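PDB 6LMT: calcium homeostasis modulator 1, which assembles from eight copies into a membrane channel that probably conducts ions and small molecules, as in other members of the calcium homeostasis modulator family. Local coordinates for residues G54-P59 / K122-A127. Residues are numbered along the deposited sequence; the frame is centred on the assembly and turned at random.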
loop_
_atom_site.group_PDB
_atom_site.type_symbol
_atom_site.label_atom_id
_atom_site.label_comp_id
_atom_site.label_asym_id
_atom_site.label_seq_id
_atom_site.Cartn_x
_atom_site.Cartn_y
_atom_site.Cartn_z
ATOM N N GLY A 54 -33.108 18.429 12.503
ATOM C CA GLY A 54 -32.182 19.403 11.969
ATOM C C GLY A 54 -30.999 18.794 11.259
ATOM O O GLY A 54 -30.507 19.358 10.289
ATOM N N LEU A 55 -30.538 17.631 11.703
ATOM C CA LEU A 55 -29.486 16.944 10.969
ATOM C C LEU A 55 -29.972 16.266 9.710
ATOM O O LEU A 55 -29.156 15.790 8.925
ATOM C CB LEU A 55 -28.792 15.917 11.844
ATOM C CG LEU A 55 -27.795 16.547 12.793
ATOM C CD1 LEU A 55 -27.234 15.473 13.611
ATOM C CD2 LEU A 55 -26.698 17.225 12.012
ATOM N N LEU A 56 -31.263 16.214 9.499
ATOM C CA LEU A 56 -31.813 15.712 8.269
ATOM C C LEU A 56 -32.157 16.832 7.301
ATOM O O LEU A 56 -32.250 16.583 6.102
ATOM C CB LEU A 56 -33.034 14.865 8.615
ATOM C CG LEU A 56 -33.789 14.007 7.634
ATOM C CD1 LEU A 56 -32.886 12.954 7.073
ATOM C CD2 LEU A 56 -34.883 13.386 8.415
ATOM N N ILE A 57 -32.295 18.062 7.784
ATOM C CA ILE A 57 -32.729 19.197 6.976
ATOM C C ILE A 57 -31.586 20.164 6.680
ATOM O O ILE A 57 -31.375 20.541 5.532
ATOM C CB ILE A 57 -33.914 19.924 7.646
ATOM C CG1 ILE A 57 -35.161 19.063 7.562
ATOM C CG2 ILE A 57 -34.172 21.266 7.029
ATOM C CD1 ILE A 57 -36.298 19.616 8.332
ATOM N N ILE A 58 -30.845 20.582 7.700
ATOM C CA ILE A 58 -29.852 21.653 7.565
ATOM C C ILE A 58 -28.622 21.250 6.746
ATOM O O ILE A 58 -28.230 22.044 5.884
ATOM C CB ILE A 58 -29.472 22.223 8.952
ATOM C CG1 ILE A 58 -30.673 22.898 9.595
ATOM C CG2 ILE A 58 -28.271 23.150 8.903
ATOM C CD1 ILE A 58 -31.197 24.018 8.800
ATOM N N PRO A 59 -27.981 20.086 6.918
ATOM C CA PRO A 59 -26.863 19.755 6.030
ATOM C C PRO A 59 -27.245 19.562 4.568
ATOM O O PRO A 59 -26.423 19.904 3.717
ATOM C CB PRO A 59 -26.290 18.474 6.645
ATOM C CG PRO A 59 -26.665 18.539 8.003
ATOM C CD PRO A 59 -27.991 19.120 8.038
ATOM N N LYS A 122 -30.107 7.060 13.011
ATOM C CA LYS A 122 -29.884 7.815 14.240
ATOM C C LYS A 122 -30.713 9.084 14.333
ATOM O O LYS A 122 -31.052 9.495 15.436
ATOM C CB LYS A 122 -28.420 8.184 14.387
ATOM C CG LYS A 122 -27.499 7.048 14.606
ATOM C CD LYS A 122 -26.145 7.599 14.899
ATOM C CE LYS A 122 -25.134 6.529 15.178
ATOM N NZ LYS A 122 -24.765 5.819 13.943
ATOM N N SER A 123 -31.019 9.732 13.210
ATOM C CA SER A 123 -31.866 10.916 13.242
ATOM C C SER A 123 -33.293 10.590 13.627
ATOM O O SER A 123 -33.946 11.391 14.293
ATOM C CB SER A 123 -31.852 11.624 11.904
ATOM O OG SER A 123 -30.650 12.319 11.739
ATOM N N PHE A 124 -33.811 9.443 13.198
ATOM C CA PHE A 124 -35.136 9.058 13.651
ATOM C C PHE A 124 -35.109 8.575 15.079
ATOM O O PHE A 124 -36.097 8.734 15.791
ATOM C CB PHE A 124 -35.767 7.963 12.790
ATOM C CG PHE A 124 -36.414 8.445 11.536
ATOM C CD1 PHE A 124 -36.190 9.707 11.049
ATOM C CD2 PHE A 124 -37.394 7.677 10.938
ATOM C CE1 PHE A 124 -36.822 10.139 9.923
ATOM C CE2 PHE A 124 -38.040 8.119 9.818
ATOM C CZ PHE A 124 -37.752 9.348 9.315
ATOM N N LEU A 125 -34.009 7.959 15.506
ATOM C CA LEU A 125 -33.919 7.490 16.878
ATOM C C LEU A 125 -33.882 8.653 17.845
ATOM O O LEU A 125 -34.508 8.604 18.903
ATOM C CB LEU A 125 -32.692 6.611 17.047
ATOM C CG LEU A 125 -32.484 5.983 18.416
ATOM C CD1 LEU A 125 -33.595 5.028 18.770
ATOM C CD2 LEU A 125 -31.166 5.299 18.432
ATOM N N CYS A 126 -33.177 9.718 17.486
ATOM C CA CYS A 126 -33.138 10.893 18.335
ATOM C C CYS A 126 -34.472 11.621 18.314
ATOM O O CYS A 126 -35.027 11.921 19.367
ATOM C CB CYS A 126 -31.984 11.796 17.896
ATOM S SG CYS A 126 -31.534 13.118 19.019
ATOM N N ALA A 127 -35.047 11.836 17.135
ATOM C CA ALA A 127 -36.232 12.673 17.023
ATOM C C ALA A 127 -37.513 12.019 17.526
ATOM O O ALA A 127 -38.428 12.732 17.938
ATOM C CB ALA A 127 -36.427 13.097 15.583
#
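Leu56 and Phe124 form the apolar half of this contact between helix 48-70 and the short helix 122-128, while Leu55 and Ser123 form the other. Following Leu56 outward, CB already faces the partner helix but stays 4.7 Å from Ser123 OG. CG, anti to the backbone N (chi1 -171°), carries the fork toward the ring, and there the two methyls diverge. CD1 stays farther from the ring, whereas CD2 closes to 4.1 Å of Phe124 CE1. This methyl lies near the ring plane, at the edge, so the evidence is for edge packing and against a CH-pi contact over the face. Phe124 starts from a CB directed away from helix 48-70, and its ring swings back far enough to bring CE1 to the leucine.

Leu55 and Ser123 have the nearest CA atoms, 6.9 Å apart. Their side chains meet where Leu55 CB approaches Ser123 OG at 4.1 Å, a van der Waals distance. The hydroxyl makes a weak hydrogen bond to Gly52 O instead, three residues before Leu55 on helix 48-70.

Thr117 of helix 108-120, directly ahead of helix 122-128, touches both Leu56 and Ser123, and a disulfide from Cys126 to Cys41 ties the short helix to the chain ahead of helix 48-70. This is interhelical packing within a channel subunit beside bound lipid: Leu56 lines a cholesterol hemisuccinate pocket. The two segments bury just 126 Å² together and share no hydrogen bond. Their attraction is probably mostly dispersion, to which the weak hydroxyl bond to Gly52 O adds a polar link between the helices.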